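Local atomic coordinates of vinylacetyl-CoA Delta-isomerase (Nitrosopumilus maritimus SCM1, PDB entry 6VJR), a protein that probably dehydrates 4-hydroxybutyryl-CoA and isomerises vinylacetyl-CoA, and binds FAD and a [4Fe-4S] cluster. Residues A[302-313]-A[420-431]. Residues are numbered along the deposited sequence; the frame is centred on the assembly and turned at random.
Sequences VLIGAAATIADY and NRMRILRLIENM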
ATOM      1  N   VAL A 302      19.460  11.120   5.347  1.00 12.12           N
ATOM      2  CA  VAL A 302      19.766  12.363   4.631  1.00 11.64           C
ATOM      3  C   VAL A 302      18.500  12.937   3.983  1.00 10.75           C
ATOM      4  O   VAL A 302      18.239  14.125   4.111  1.00 11.82           O
ATOM      5  CB  VAL A 302      20.890  12.139   3.599  1.00 12.68           C
ATOM      6  CG1 VAL A 302      21.081  13.360   2.714  1.00 13.27           C
ATOM      7  CG2 VAL A 302      22.198  11.732   4.249  1.00 13.83           C
ATOM      8  N   LEU A 303      17.734  12.114   3.265  1.00 10.50           N
ATOM      9  CA  LEU A 303      16.539  12.568   2.565  1.00 11.23           C
ATOM     10  C   LEU A 303      15.492  13.100   3.541  1.00 11.52           C
ATOM     11  O   LEU A 303      14.828  14.091   3.306  1.00 13.10           O
ATOM     12  CB  LEU A 303      16.075  11.457   1.643  1.00 12.01           C
ATOM     13  CG  LEU A 303      14.952  11.871   0.691  1.00 12.81           C
ATOM     14  CD1 LEU A 303      15.240  13.106  -0.069  1.00 14.27           C
ATOM     15  CD2 LEU A 303      14.696  10.695  -0.268  1.00 14.01           C
ATOM     16  N   ILE A 304      15.340  12.412   4.674  1.00 11.59           N
ATOM     17  CA  ILE A 304      14.423  12.843   5.717  1.00 11.86           C
ATOM     18  C   ILE A 304      14.863  14.218   6.235  1.00 12.56           C
ATOM     19  O   ILE A 304      14.088  15.163   6.378  1.00 13.34           O
ATOM     20  CB  ILE A 304      14.359  11.804   6.835  1.00 12.81           C
ATOM     21  CG1 ILE A 304      13.686  10.530   6.376  1.00 14.19           C
ATOM     22  CG2 ILE A 304      13.721  12.408   8.081  1.00 13.89           C
ATOM     23  CD1 ILE A 304      13.906   9.358   7.307  1.00 15.30           C
ATOM     24  N   GLY A 305      16.164  14.347   6.493  1.00 12.09           N
ATOM     25  CA  GLY A 305      16.723  15.608   6.909  1.00 12.17           C
ATOM     26  C   GLY A 305      16.489  16.722   5.876  1.00 12.67           C
ATOM     27  O   GLY A 305      16.224  17.866   6.253  1.00 13.69           O
ATOM     28  N   ALA A 306      16.623  16.406   4.584  1.00 11.72           N
ATOM     29  CA  ALA A 306      16.382  17.388   3.550  1.00 11.64           C
ATOM     30  C   ALA A 306      14.919  17.815   3.533  1.00 11.69           C
ATOM     31  O   ALA A 306      14.640  19.013   3.414  1.00 12.79           O
ATOM     32  CB  ALA A 306      16.812  16.861   2.237  1.00 11.62           C
ATOM     33  N   ALA A 307      13.997  16.845   3.652  1.00 11.93           N
ATOM     34  CA  ALA A 307      12.578  17.167   3.651  1.00 11.93           C
ATOM     35  C   ALA A 307      12.251  18.068   4.867  1.00 11.82           C
ATOM     36  O   ALA A 307      11.513  19.046   4.779  1.00 12.43           O
ATOM     37  CB  ALA A 307      11.810  15.870   3.682  1.00 12.94           C
ATOM     38  N   ALA A 308      12.806  17.754   6.050  1.00 12.75           N
ATOM     39  CA  ALA A 308      12.550  18.542   7.258  1.00 13.21           C
ATOM     40  C   ALA A 308      13.109  19.950   7.094  1.00 12.98           C
ATOM     41  O   ALA A 308      12.516  20.925   7.571  1.00 14.43           O
ATOM     42  CB  ALA A 308      13.105  17.867   8.489  1.00 14.13           C
ATOM     43  N   THR A 309      14.276  20.038   6.432  1.00 12.86           N
ATOM     44  CA  THR A 309      14.879  21.345   6.195  1.00 12.70           C
ATOM     45  C   THR A 309      14.005  22.206   5.287  1.00 12.74           C
ATOM     46  O   THR A 309      13.807  23.379   5.595  1.00 13.29           O
ATOM     47  CB  THR A 309      16.295  21.206   5.679  1.00 13.74           C
ATOM     48  OG1 THR A 309      17.113  20.511   6.622  1.00 14.20           O
ATOM     49  CG2 THR A 309      16.899  22.547   5.336  1.00 13.24           C
ATOM     50  N   ILE A 310      13.568  21.666   4.143  1.00 11.88           N
ATOM     51  CA  ILE A 310      12.743  22.484   3.248  1.00 13.41           C
ATOM     52  C   ILE A 310      11.429  22.904   3.928  1.00 12.66           C
ATOM     53  O   ILE A 310      10.951  24.021   3.740  1.00 14.23           O
ATOM     54  CB  ILE A 310      12.569  21.844   1.857  1.00 13.22           C
ATOM     55  CG1 ILE A 310      11.917  22.793   0.871  1.00 13.14           C
ATOM     56  CG2 ILE A 310      11.759  20.550   1.911  1.00 13.81           C
ATOM     57  CD1 ILE A 310      12.640  24.100   0.628  1.00 13.95           C
ATOM     58  N   ALA A 311      10.814  22.039   4.733  1.00 12.44           N
ATOM     59  CA  ALA A 311       9.608  22.392   5.474  1.00 13.55           C
ATOM     60  C   ALA A 311       9.863  23.598   6.381  1.00 13.28           C
ATOM     61  O   ALA A 311       9.063  24.541   6.439  1.00 15.00           O
ATOM     62  CB  ALA A 311       9.054  21.229   6.270  1.00 13.95           C
ATOM     63  N   ASP A 312      11.012  23.587   7.072  1.00 14.19           N
ATOM     64  CA  ASP A 312      11.451  24.690   7.911  1.00 14.78           C
ATOM     65  C   ASP A 312      11.612  25.976   7.102  1.00 14.66           C
ATOM     66  O   ASP A 312      11.009  27.007   7.439  1.00 15.20           O
ATOM     67  CB  ASP A 312      12.736  24.240   8.584  1.00 16.03           C
ATOM     68  CG  ASP A 312      13.492  25.272   9.376  1.00 20.96           C
ATOM     69  OD1 ASP A 312      13.051  26.405   9.366  1.00 26.43           O
ATOM     70  OD2 ASP A 312      14.545  24.913   9.974  1.00 24.79           O
ATOM     71  N   TYR A 313      12.326  25.887   5.975  1.00 14.43           N
ATOM     72  CA  TYR A 313      12.570  27.055   5.134  1.00 13.11           C
ATOM     73  C   TYR A 313      11.268  27.618   4.547  1.00 13.97           C
ATOM     74  O   TYR A 313      11.178  28.828   4.265  1.00 16.41           O
ATOM     75  CB  TYR A 313      13.523  26.635   4.019  1.00 13.49           C
ATOM     76  CG  TYR A 313      14.968  26.366   4.421  1.00 13.86           C
ATOM     77  CD1 TYR A 313      15.479  26.759   5.661  1.00 14.52           C
ATOM     78  CD2 TYR A 313      15.857  25.846   3.485  1.00 14.68           C
ATOM     79  CE1 TYR A 313      16.810  26.553   5.959  1.00 14.39           C
ATOM     80  CE2 TYR A 313      17.196  25.691   3.774  1.00 14.72           C
ATOM     81  CZ  TYR A 313      17.681  26.091   4.996  1.00 15.69           C
ATOM     82  OH  TYR A 313      19.016  25.881   5.260  1.00 17.34           O
ATOM     83  N   ASN A 420      20.400  28.897   0.409  1.00 15.77           N
ATOM     84  CA  ASN A 420      20.238  27.666   1.173  1.00 14.76           C
ATOM     85  C   ASN A 420      18.967  26.909   0.773  1.00 13.23           C
ATOM     86  O   ASN A 420      18.978  25.668   0.685  1.00 14.29           O
ATOM     87  CB  ASN A 420      20.252  27.910   2.674  1.00 15.37           C
ATOM     88  CG  ASN A 420      21.589  28.382   3.191  1.00 17.87           C
ATOM     89  OD1 ASN A 420      22.638  28.141   2.589  1.00 19.90           O
ATOM     90  ND2 ASN A 420      21.563  28.961   4.371  1.00 20.82           N
ATOM     91  N   ARG A 421      17.853  27.638   0.515  1.00 13.46           N
ATOM     92  CA  ARG A 421      16.642  26.992   0.051  1.00 14.20           C
ATOM     93  C   ARG A 421      16.859  26.319  -1.302  1.00 14.52           C
ATOM     94  O   ARG A 421      16.433  25.190  -1.504  1.00 14.54           O
ATOM     95  CB  ARG A 421      15.527  28.012   0.070  1.00 14.64           C
ATOM     96  CG  ARG A 421      14.151  27.471  -0.249  1.00 14.65           C
ATOM     97  CD  ARG A 421      13.060  28.477   0.117  1.00 15.76           C
ATOM     98  NE  ARG A 421      11.721  27.962  -0.189  1.00 15.79           N
ATOM     99  CZ  ARG A 421      10.944  28.268  -1.234  1.00 16.73           C
ATOM    100  NH1 ARG A 421      11.328  29.196  -2.095  1.00 16.99           N
ATOM    101  NH2 ARG A 421       9.835  27.565  -1.437  1.00 16.83           N
ATOM    102  N   MET A 422      17.545  27.000  -2.209  1.00 13.91           N
ATOM    103  CA  MET A 422      17.920  26.401  -3.482  1.00 14.43           C
ATOM    104  C   MET A 422      18.763  25.142  -3.293  1.00 13.15           C
ATOM    105  O   MET A 422      18.526  24.128  -3.949  1.00 14.33           O
ATOM    106  CB  MET A 422      18.630  27.388  -4.404  1.00 16.25           C
ATOM    107  CG  MET A 422      17.760  28.538  -4.758  1.00 19.22           C
ATOM    108  SD  MET A 422      18.488  29.753  -5.874  1.00 27.41           S
ATOM    109  CE  MET A 422      19.370  28.595  -6.928  1.00 31.89           C
ATOM    110  N   ARG A 423      19.777  25.211  -2.441  1.00 13.36           N
ATOM    111  CA  ARG A 423      20.658  24.074  -2.266  1.00 13.41           C
ATOM    112  C   ARG A 423      19.895  22.844  -1.758  1.00 12.47           C
ATOM    113  O   ARG A 423      20.139  21.728  -2.202  1.00 14.11           O
ATOM    114  CB  ARG A 423      21.789  24.428  -1.286  1.00 13.61           C
ATOM    115  CG  ARG A 423      22.879  25.272  -1.910  1.00 14.59           C
ATOM    116  CD  ARG A 423      23.858  25.784  -0.861  1.00 16.24           C
ATOM    117  NE  ARG A 423      24.997  26.502  -1.411  1.00 18.20           N
ATOM    118  CZ  ARG A 423      25.987  25.950  -2.082  1.00 18.35           C
ATOM    119  NH1 ARG A 423      26.152  24.642  -2.099  1.00 16.78           N
ATOM    120  NH2 ARG A 423      26.894  26.732  -2.636  1.00 21.32           N
ATOM    121  N   ILE A 424      18.989  23.045  -0.790  1.00 12.74           N
ATOM    122  CA  ILE A 424      18.309  21.893  -0.213  1.00 12.79           C
ATOM    123  C   ILE A 424      17.333  21.301  -1.250  1.00 12.20           C
ATOM    124  O   ILE A 424      17.208  20.087  -1.366  1.00 12.50           O
ATOM    125  CB  ILE A 424      17.656  22.172   1.151  1.00 13.54           C
ATOM    126  CG1 ILE A 424      17.515  20.854   1.915  1.00 14.72           C
ATOM    127  CG2 ILE A 424      16.337  22.922   1.022  1.00 13.39           C
ATOM    128  CD1 ILE A 424      18.831  20.353   2.483  1.00 14.10           C
ATOM    129  N   LEU A 425      16.663  22.139  -2.040  1.00 12.08           N
ATOM    130  CA  LEU A 425      15.816  21.645  -3.117  1.00 11.82           C
ATOM    131  C   LEU A 425      16.600  20.813  -4.134  1.00 11.87           C
ATOM    132  O   LEU A 425      16.146  19.737  -4.548  1.00 13.14           O
ATOM    133  CB  LEU A 425      15.064  22.793  -3.791  1.00 12.67           C
ATOM    134  CG  LEU A 425      13.981  23.481  -2.949  1.00 14.42           C
ATOM    135  CD1 LEU A 425      13.645  24.826  -3.506  1.00 14.68           C
ATOM    136  CD2 LEU A 425      12.743  22.611  -2.920  1.00 14.41           C
ATOM    137  N   ARG A 426      17.784  21.301  -4.509  1.00 12.51           N
ATOM    138  CA  ARG A 426      18.658  20.547  -5.426  1.00 12.19           C
ATOM    139  C   ARG A 426      19.063  19.198  -4.823  1.00 11.91           C
ATOM    140  O   ARG A 426      19.186  18.218  -5.534  1.00 12.40           O
ATOM    141  CB  ARG A 426      19.881  21.363  -5.855  1.00 12.86           C
ATOM    142  CG  ARG A 426      19.483  22.484  -6.818  1.00 12.88           C
ATOM    143  CD  ARG A 426      18.974  21.933  -8.132  1.00 13.13           C
ATOM    144  NE  ARG A 426      18.933  23.004  -9.120  1.00 13.48           N
ATOM    145  CZ  ARG A 426      17.935  23.169 -10.022  1.00 14.38           C
ATOM    146  NH1 ARG A 426      17.112  22.172 -10.252  1.00 16.72           N
ATOM    147  NH2 ARG A 426      17.863  24.292 -10.722  1.00 16.24           N
ATOM    148  N   LEU A 427      19.339  19.149  -3.506  1.00 11.68           N
ATOM    149  CA  LEU A 427      19.653  17.889  -2.859  1.00 12.91           C
ATOM    150  C   LEU A 427      18.505  16.883  -3.026  1.00 12.28           C
ATOM    151  O   LEU A 427      18.731  15.702  -3.384  1.00 12.49           O
ATOM    152  CB  LEU A 427      20.126  18.053  -1.426  1.00 13.17           C
ATOM    153  CG  LEU A 427      20.526  16.757  -0.729  1.00 13.65           C
ATOM    154  CD1 LEU A 427      21.702  16.069  -1.395  1.00 14.74           C
ATOM    155  CD2 LEU A 427      20.811  17.034   0.728  1.00 14.25           C
ATOM    156  N   ILE A 428      17.278  17.344  -2.767  1.00 11.39           N
ATOM    157  CA  ILE A 428      16.099  16.482  -2.924  1.00 12.03           C
ATOM    158  C   ILE A 428      15.960  16.018  -4.373  1.00 11.30           C
ATOM    159  O   ILE A 428      15.744  14.831  -4.618  1.00 11.91           O
ATOM    160  CB  ILE A 428      14.828  17.158  -2.385  1.00 13.13           C
ATOM    161  CG1 ILE A 428      14.961  17.427  -0.896  1.00 13.73           C
ATOM    162  CG2 ILE A 428      13.622  16.268  -2.657  1.00 12.99           C
ATOM    163  CD1 ILE A 428      13.861  18.299  -0.303  1.00 15.10           C
ATOM    164  N   GLU A 429      16.111  16.932  -5.334  1.00 12.04           N
ATOM    165  CA  GLU A 429      16.071  16.559  -6.745  1.00 11.63           C
ATOM    166  C   GLU A 429      17.124  15.492  -7.073  1.00 11.91           C
ATOM    167  O   GLU A 429      16.863  14.497  -7.733  1.00 13.73           O
ATOM    168  CB  GLU A 429      16.247  17.810  -7.605  1.00 13.19           C
ATOM    169  CG  GLU A 429      16.078  17.567  -9.097  1.00 15.91           C
ATOM    170  CD  GLU A 429      16.674  18.638 -10.036  1.00 17.22           C
ATOM    171  OE1 GLU A 429      17.549  19.423  -9.577  1.00 19.24           O
ATOM    172  OE2 GLU A 429      16.277  18.715 -11.230  1.00 21.22           O
ATOM    173  N   ASN A 430      18.335  15.697  -6.564  1.00 11.36           N
ATOM    174  CA  ASN A 430      19.443  14.800  -6.823  1.00 12.05           C
ATOM    175  C   ASN A 430      19.175  13.381  -6.333  1.00 10.98           C
ATOM    176  O   ASN A 430      19.578  12.423  -6.975  1.00 13.71           O
ATOM    177  CB  ASN A 430      20.693  15.366  -6.150  1.00 12.33           C
ATOM    178  CG  ASN A 430      21.884  14.442  -6.069  1.00 15.22           C
ATOM    179  OD1 ASN A 430      22.584  14.180  -7.058  1.00 20.41           O
ATOM    180  ND2 ASN A 430      22.090  13.897  -4.895  1.00 14.83           N
ATOM    181  N   MET A 431      18.532  13.260  -5.185  1.00 11.16           N
ATOM    182  CA  MET A 431      18.281  11.955  -4.584  1.00 11.66           C
ATOM    183  C   MET A 431      17.007  11.279  -5.104  1.00 11.98           C
ATOM    184  O   MET A 431      16.867  10.065  -4.915  1.00 13.62           O
ATOM    185  CB  MET A 431      18.229  12.075  -3.068  1.00 13.18           C
ATOM    186  CG  MET A 431      19.569  12.492  -2.501  1.00 14.95           C
ATOM    187  SD  MET A 431      19.631  12.500  -0.707  1.00 17.49           S
ATOM    188  CE  MET A 431      19.748  10.719  -0.444  1.00 19.59           C
TER
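T309 grips the carbonyl oxygen of G305 twice and packs its methyl against I424. T309 N and T309 OG1 reach G305 O from opposite faces of the carbonyl plane, OG1 at 2.8 Å from G305 O. With T309 OG1 beside the backbone N (chi1 -60°), CG2 lies anti to that N and meets I424 CG1 at 3.9 Å. The same methyl also lies over the rim of one face of the Y313 ring. Across the contact I424 fills a hole formed by A306, T309, I310 and Y313. I310 returns the fit: its CD1 enters between R421 CG and L425 CD2, each at 3.8 Å. I428 sits as a third knob among L303, A306, A307 and I310, with CG1 3.7 Å from A306 CB. This is knobs-into-holes packing in the helical C-terminal region, which belongs to the acyl-CoA dehydrogenase clan; the two helical segments run roughly antiparallel, at 144°. The segment axes come within 9.5 Å; the CA atoms of A306 and I424 are 6.2 Å apart. At one end V302 CG1 touches M431 SD. At the other, Y313 brings the edge of its ring to N420 O, with CE2 3.6 Å away. Its hydroxyl makes a hydrogen bond to D480 of the second subunit. An alanine in place of Y313 would probably open a gap beside I424 and R421 and leave that aspartate without its phenolic mate. R421 runs extended past I310 to L410 O and N314, and its side chain comes about 5 Å from a bound FAD.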